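Local coordinates for spindle assembly abnormal protein 6 homolog (Drosophila melanogaster, PDB 5AL7), which builds, as homodimers joined through their globular head domains, the ninefold-symmetric cartwheel hub that scaffolds the assembly of centrioles, at residues V55-E67 with R72-F84. The protein carries 1 engineered substitution. Residues are numbered along the deposited sequence; the frame is centred on the assembly and turned at random.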
loop_
_atom_site.group_PDB
_atom_site.type_symbol
_atom_site.label_atom_id
_atom_site.label_comp_id
_atom_site.label_asym_id
_atom_site.label_seq_id
_atom_site.Cartn_x
_atom_site.Cartn_y
_atom_site.Cartn_z
ATOM N N VAL A 55 -23.049 -5.671 -1.479
ATOM C CA VAL A 55 -23.491 -4.656 -2.427
ATOM C C VAL A 55 -24.897 -4.174 -2.044
ATOM O O VAL A 55 -25.755 -4.969 -1.664
ATOM C CB VAL A 55 -23.492 -5.203 -3.876
ATOM C CG1 VAL A 55 -23.711 -4.093 -4.850
ATOM C CG2 VAL A 55 -22.174 -5.876 -4.186
ATOM N N ASP A 56 -25.130 -2.870 -2.118
ATOM C CA ASP A 56 -26.396 -2.314 -1.645
ATOM C C ASP A 56 -27.584 -2.559 -2.596
ATOM O O ASP A 56 -28.726 -2.746 -2.151
ATOM C CB ASP A 56 -26.224 -0.810 -1.362
ATOM C CG ASP A 56 -26.219 0.051 -2.623
ATOM O OD1 ASP A 56 -25.874 -0.447 -3.711
ATOM O OD2 ASP A 56 -26.544 1.251 -2.512
ATOM N N PHE A 57 -27.317 -2.550 -3.896
ATOM C CA PHE A 57 -28.372 -2.652 -4.898
ATOM C C PHE A 57 -28.688 -4.077 -5.369
ATOM O O PHE A 57 -29.656 -4.288 -6.095
ATOM C CB PHE A 57 -28.026 -1.763 -6.097
ATOM C CG PHE A 57 -26.793 -2.177 -6.850
ATOM C CD1 PHE A 57 -26.864 -3.132 -7.841
ATOM C CD2 PHE A 57 -25.576 -1.582 -6.590
ATOM C CE1 PHE A 57 -25.744 -3.495 -8.547
ATOM C CE2 PHE A 57 -24.454 -1.941 -7.299
ATOM C CZ PHE A 57 -24.539 -2.899 -8.277
ATOM N N LYS A 58 -27.843 -5.035 -5.014
ATOM C CA LYS A 58 -28.082 -6.428 -5.375
ATOM C C LYS A 58 -27.621 -7.388 -4.280
ATOM O O LYS A 58 -26.770 -7.051 -3.464
ATOM C CB LYS A 58 -27.390 -6.758 -6.698
ATOM C CG LYS A 58 -25.874 -6.673 -6.668
ATOM C CD LYS A 58 -25.308 -7.131 -8.003
ATOM C CE LYS A 58 -23.798 -6.965 -8.086
ATOM N NZ LYS A 58 -23.255 -7.449 -9.395
ATOM N N GLU A 59 -28.213 -8.571 -4.238
ATOM C CA GLU A 59 -27.801 -9.581 -3.267
ATOM C C GLU A 59 -26.449 -10.132 -3.660
ATOM O O GLU A 59 -26.336 -10.969 -4.566
ATOM C CB GLU A 59 -28.829 -10.706 -3.167
ATOM C CG GLU A 59 -30.159 -10.219 -2.656
ATOM C CD GLU A 59 -31.202 -11.289 -2.678
ATOM O OE1 GLU A 59 -31.005 -12.288 -3.405
ATOM O OE2 GLU A 59 -32.238 -11.104 -2.012
ATOM N N LEU A 60 -25.417 -9.602 -3.019
ATOM C CA LEU A 60 -24.063 -10.065 -3.258
ATOM C C LEU A 60 -23.198 -9.856 -2.029
ATOM O O LEU A 60 -22.996 -8.729 -1.577
ATOM C CB LEU A 60 -23.459 -9.355 -4.463
ATOM C CG LEU A 60 -22.066 -9.832 -4.865
ATOM C CD1 LEU A 60 -22.070 -11.309 -5.247
ATOM C CD2 LEU A 60 -21.572 -8.995 -6.015
ATOM N N LEU A 61 -22.667 -10.950 -1.506
ATOM C CA LEU A 61 -21.832 -10.893 -0.317
ATOM C C LEU A 61 -20.435 -11.424 -0.587
ATOM O O LEU A 61 -20.265 -12.473 -1.215
ATOM C CB LEU A 61 -22.462 -11.697 0.813
ATOM C CG LEU A 61 -21.578 -11.931 2.038
ATOM C CD1 LEU A 61 -21.448 -10.673 2.886
ATOM C CD2 LEU A 61 -22.113 -13.082 2.842
ATOM N N GLN A 62 -19.427 -10.703 -0.115
ATOM C CA GLN A 62 -18.078 -11.233 -0.210
ATOM C C GLN A 62 -17.345 -11.148 1.118
ATOM O O GLN A 62 -17.392 -10.114 1.816
ATOM C CB GLN A 62 -17.266 -10.521 -1.285
ATOM C CG GLN A 62 -16.078 -11.349 -1.738
ATOM C CD GLN A 62 -15.105 -10.566 -2.564
ATOM O OE1 GLN A 62 -14.457 -9.650 -2.061
ATOM N NE2 GLN A 62 -14.973 -10.926 -3.832
ATOM N N LEU A 63 -16.711 -12.263 1.471
ATOM C CA LEU A 63 -15.848 -12.362 2.644
ATOM C C LEU A 63 -14.421 -12.619 2.192
ATOM O O LEU A 63 -14.146 -13.602 1.498
ATOM C CB LEU A 63 -16.289 -13.481 3.590
ATOM C CG LEU A 63 -17.694 -13.474 4.182
ATOM C CD1 LEU A 63 -17.970 -14.783 4.906
ATOM C CD2 LEU A 63 -17.840 -12.317 5.127
ATOM N N ARG A 64 -13.520 -11.719 2.552
ATOM C CA ARG A 64 -12.116 -11.891 2.219
ATOM C C ARG A 64 -11.293 -12.174 3.452
ATOM O O ARG A 64 -11.408 -11.493 4.474
ATOM C CB ARG A 64 -11.573 -10.660 1.488
ATOM C CG ARG A 64 -11.973 -10.622 0.025
ATOM C CD ARG A 64 -11.445 -9.392 -0.661
ATOM N NE ARG A 64 -12.278 -8.238 -0.352
ATOM C CZ ARG A 64 -11.872 -7.225 0.398
ATOM N NH1 ARG A 64 -10.625 -7.207 0.874
ATOM N NH2 ARG A 64 -12.703 -6.220 0.644
ATOM N N LEU A 65 -10.453 -13.191 3.339
ATOM C CA LEU A 65 -9.577 -13.593 4.428
ATOM C C LEU A 65 -8.121 -13.506 3.984
ATOM O O LEU A 65 -7.733 -14.135 2.995
ATOM C CB LEU A 65 -9.931 -15.008 4.868
ATOM C CG LEU A 65 -9.441 -15.535 6.204
ATOM C CD1 LEU A 65 -10.202 -14.875 7.350
ATOM C CD2 LEU A 65 -9.639 -17.028 6.192
ATOM N N THR A 66 -7.320 -12.707 4.679
ATOM C CA THR A 66 -5.910 -12.564 4.299
ATOM C C THR A 66 -4.984 -12.999 5.435
ATOM O O THR A 66 -5.297 -12.787 6.599
ATOM C CB THR A 66 -5.557 -11.108 3.917
ATOM O OG1 THR A 66 -5.726 -10.254 5.056
ATOM C CG2 THR A 66 -6.428 -10.617 2.785
ATOM N N GLU A 67 -3.868 -13.649 5.125
ATOM C CA GLU A 67 -2.911 -13.949 6.183
ATOM C C GLU A 67 -2.166 -12.675 6.551
ATOM O O GLU A 67 -1.545 -12.056 5.696
ATOM C CB GLU A 67 -1.949 -15.035 5.755
ATOM C CG GLU A 67 -2.581 -16.390 5.672
ATOM C CD GLU A 67 -1.567 -17.481 5.455
ATOM O OE1 GLU A 67 -0.514 -17.470 6.150
ATOM O OE2 GLU A 67 -1.837 -18.355 4.600
ATOM N N ARG A 72 -0.894 -11.274 0.488
ATOM C CA ARG A 72 -0.991 -11.877 -0.839
ATOM C C ARG A 72 -1.655 -13.244 -0.758
ATOM O O ARG A 72 -2.136 -13.776 -1.760
ATOM C CB ARG A 72 0.391 -12.015 -1.465
ATOM C CG ARG A 72 1.052 -10.694 -1.788
ATOM C CD ARG A 72 2.377 -10.935 -2.440
ATOM N NE ARG A 72 3.348 -11.508 -1.518
ATOM C CZ ARG A 72 4.534 -11.958 -1.901
ATOM N NH1 ARG A 72 4.865 -11.900 -3.185
ATOM N NH2 ARG A 72 5.383 -12.465 -1.012
ATOM N N ARG A 73 -1.597 -13.848 0.429
ATOM C CA ARG A 73 -2.264 -15.123 0.698
ATOM C C ARG A 73 -3.748 -14.874 0.989
ATOM O O ARG A 73 -4.144 -14.706 2.146
ATOM C CB ARG A 73 -1.589 -15.865 1.860
ATOM C CG ARG A 73 -0.065 -15.982 1.750
ATOM C CD ARG A 73 0.424 -17.300 2.357
ATOM N NE ARG A 73 0.708 -18.313 1.336
ATOM C CZ ARG A 73 0.644 -19.631 1.533
ATOM N NH1 ARG A 73 0.277 -20.124 2.712
ATOM N NH2 ARG A 73 0.926 -20.463 0.534
ATOM N N MET A 74 -4.544 -14.812 -0.075
ATOM C CA MET A 74 -5.945 -14.418 0.012
ATOM C C MET A 74 -6.933 -15.517 -0.342
ATOM O O MET A 74 -6.777 -16.222 -1.341
ATOM C CB MET A 74 -6.185 -13.205 -0.887
ATOM C CG MET A 74 -7.432 -12.413 -0.567
ATOM S SD MET A 74 -7.482 -10.940 -1.585
ATOM C CE MET A 74 -6.227 -9.950 -0.782
ATOM N N TYR A 75 -7.979 -15.618 0.471
ATOM C CA TYR A 75 -9.038 -16.615 0.301
ATOM C C TYR A 75 -10.357 -15.886 0.275
ATOM O O TYR A 75 -10.631 -15.057 1.148
ATOM C CB TYR A 75 -9.007 -17.655 1.427
ATOM C CG TYR A 75 -7.632 -18.232 1.617
ATOM C CD1 TYR A 75 -7.191 -19.299 0.847
ATOM C CD2 TYR A 75 -6.759 -17.678 2.535
ATOM C CE1 TYR A 75 -5.908 -19.829 1.019
ATOM C CE2 TYR A 75 -5.482 -18.197 2.709
ATOM C CZ TYR A 75 -5.063 -19.269 1.953
ATOM O OH TYR A 75 -3.791 -19.763 2.125
ATOM N N ILE A 76 -11.132 -16.120 -0.776
ATOM C CA ILE A 76 -12.337 -15.338 -0.998
ATOM C C ILE A 76 -13.570 -16.212 -1.060
ATOM O O ILE A 76 -13.565 -17.240 -1.738
ATOM C CB ILE A 76 -12.239 -14.519 -2.299
ATOM C CG1 ILE A 76 -11.063 -13.549 -2.222
ATOM C CG2 ILE A 76 -13.538 -13.782 -2.566
ATOM C CD1 ILE A 76 -10.926 -12.660 -3.425
ATOM N N THR A 77 -14.616 -15.792 -0.350
ATOM C CA THR A 77 -15.937 -16.409 -0.449
ATOM C C THR A 77 -16.964 -15.429 -0.998
ATOM O O THR A 77 -17.225 -14.377 -0.403
ATOM C CB THR A 77 -16.422 -16.923 0.916
ATOM O OG1 THR A 77 -15.665 -18.084 1.277
ATOM C CG2 THR A 77 -17.863 -17.317 0.837
ATOM N N THR A 78 -17.553 -15.765 -2.138
ATOM C CA THR A 78 -18.550 -14.878 -2.734
ATOM C C THR A 78 -19.881 -15.582 -2.930
ATOM O O THR A 78 -19.981 -16.537 -3.698
ATOM C CB THR A 78 -18.081 -14.322 -4.095
ATOM O OG1 THR A 78 -16.723 -13.868 -3.992
ATOM C CG2 THR A 78 -18.979 -13.169 -4.527
ATOM N N VAL A 79 -20.910 -15.109 -2.237
ATOM C CA VAL A 79 -22.231 -15.717 -2.367
ATOM C C VAL A 79 -23.251 -14.692 -2.874
ATOM O O VAL A 79 -23.414 -13.616 -2.298
ATOM C CB VAL A 79 -22.715 -16.360 -1.023
ATOM C CG1 VAL A 79 -22.356 -15.499 0.176
ATOM C CG2 VAL A 79 -24.215 -16.663 -1.075
ATOM N N ASP A 80 -23.910 -15.029 -3.978
ATOM C CA ASP A 80 -24.957 -14.193 -4.549
ATOM C C ASP A 80 -26.317 -14.866 -4.344
ATOM O O ASP A 80 -26.438 -15.764 -3.517
ATOM C CB ASP A 80 -24.702 -13.939 -6.032
ATOM C CG ASP A 80 -24.539 -15.222 -6.820
ATOM O OD1 ASP A 80 -25.564 -15.853 -7.151
ATOM O OD2 ASP A 80 -23.388 -15.592 -7.134
ATOM N N SER A 81 -27.334 -14.433 -5.086
ATOM C CA SER A 81 -28.687 -14.980 -4.934
ATOM C C SER A 81 -28.771 -16.474 -5.217
ATOM O O SER A 81 -29.334 -17.236 -4.418
ATOM C CB SER A 81 -29.675 -14.240 -5.837
ATOM O OG SER A 81 -29.882 -12.920 -5.372
ATOM N N ALA A 82 -28.235 -16.886 -6.360
ATOM C CA ALA A 82 -28.287 -18.284 -6.753
ATOM C C ALA A 82 -27.513 -19.148 -5.750
ATOM O O ALA A 82 -28.036 -20.146 -5.224
ATOM C CB ALA A 82 -27.732 -18.453 -8.158
ATOM N N SER A 83 -26.286 -18.725 -5.452
ATOM C CA SER A 83 -25.440 -19.417 -4.492
ATOM C C SER A 83 -26.164 -19.552 -3.179
ATOM O O SER A 83 -26.133 -20.608 -2.544
ATOM C CB SER A 83 -24.125 -18.662 -4.259
ATOM O OG SER A 83 -23.386 -18.498 -5.452
ATOM N N PHE A 84 -26.834 -18.475 -2.784
ATOM C CA PHE A 84 -27.552 -18.476 -1.526
ATOM C C PHE A 84 -28.697 -19.464 -1.545
ATOM O O PHE A 84 -29.010 -20.066 -0.532
ATOM C CB PHE A 84 -28.082 -17.097 -1.186
ATOM C CG PHE A 84 -28.937 -17.086 0.034
ATOM C CD1 PHE A 84 -28.381 -17.360 1.277
ATOM C CD2 PHE A 84 -30.295 -16.821 -0.054
ATOM C CE1 PHE A 84 -29.173 -17.366 2.418
ATOM C CE2 PHE A 84 -31.085 -16.816 1.074
ATOM C CZ PHE A 84 -30.527 -17.090 2.315
#
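Gln62 sets its CG opposite the backbone N (chi1 -160°) and runs on extended, a shape that carries its amide across to the neighbouring strand, to Thr78 and Ile76. There Gln62 NE2 lies 3.4 Å from Thr78 OG1 in a weak hydrogen bond, while CD rests on Ile76 CG2. The amide oxygen turns back along its own strand, where OE1 accepts a weak bond from Arg64 NE at the in-plane edge of the guanidinium. Replacing Gln62 with a leucine would probably leave Thr78 OG1 and Arg64 NE without these partners and the guanidinium less firmly oriented. Arg64 itself lays CG alongside Ile76 CG1, at 3.8 Å, before its chain bends at chi3 (-79°) toward a salt bridge with Glu53.

The two strands form an antiparallel beta hairpin, whose side chains alternate between two faces. Leu61, Leu63 and Leu65 form hydrogen-bonded pairs with Val79, Thr77 and Tyr75, each through two backbone hydrogen bonds, N of either residue to O of the other, all 2.9 Å. On their face Leu61 CD2 meets Val79 CG1 at 3.6 Å; on the other, Thr66 CG2 lies beside Met74 CE. Near the turn, Glu67 and Arg73 run side by side with the carboxylate and guanidinium planes 77° apart, and OE2 of Glu67 reaches Arg73 NH1 at 3.3 Å in a salt bridge with a weak hydrogen bond. The stronger partner of Glu67 OE2 is Arg46 NH1 of strand 44-55, in a second salt bridge.

The hairpin belongs to the globular head domain of SAS-6, its 60-67 strand flanked by strand 44-55 and its 70-80 strand by strand 149-158. Leu61 and Val79 pack on Phe100 of helix 97-113, whereas on the Gln62 face Arg64 makes a cation-pi contact with Tyr167 of the long helix 161-187.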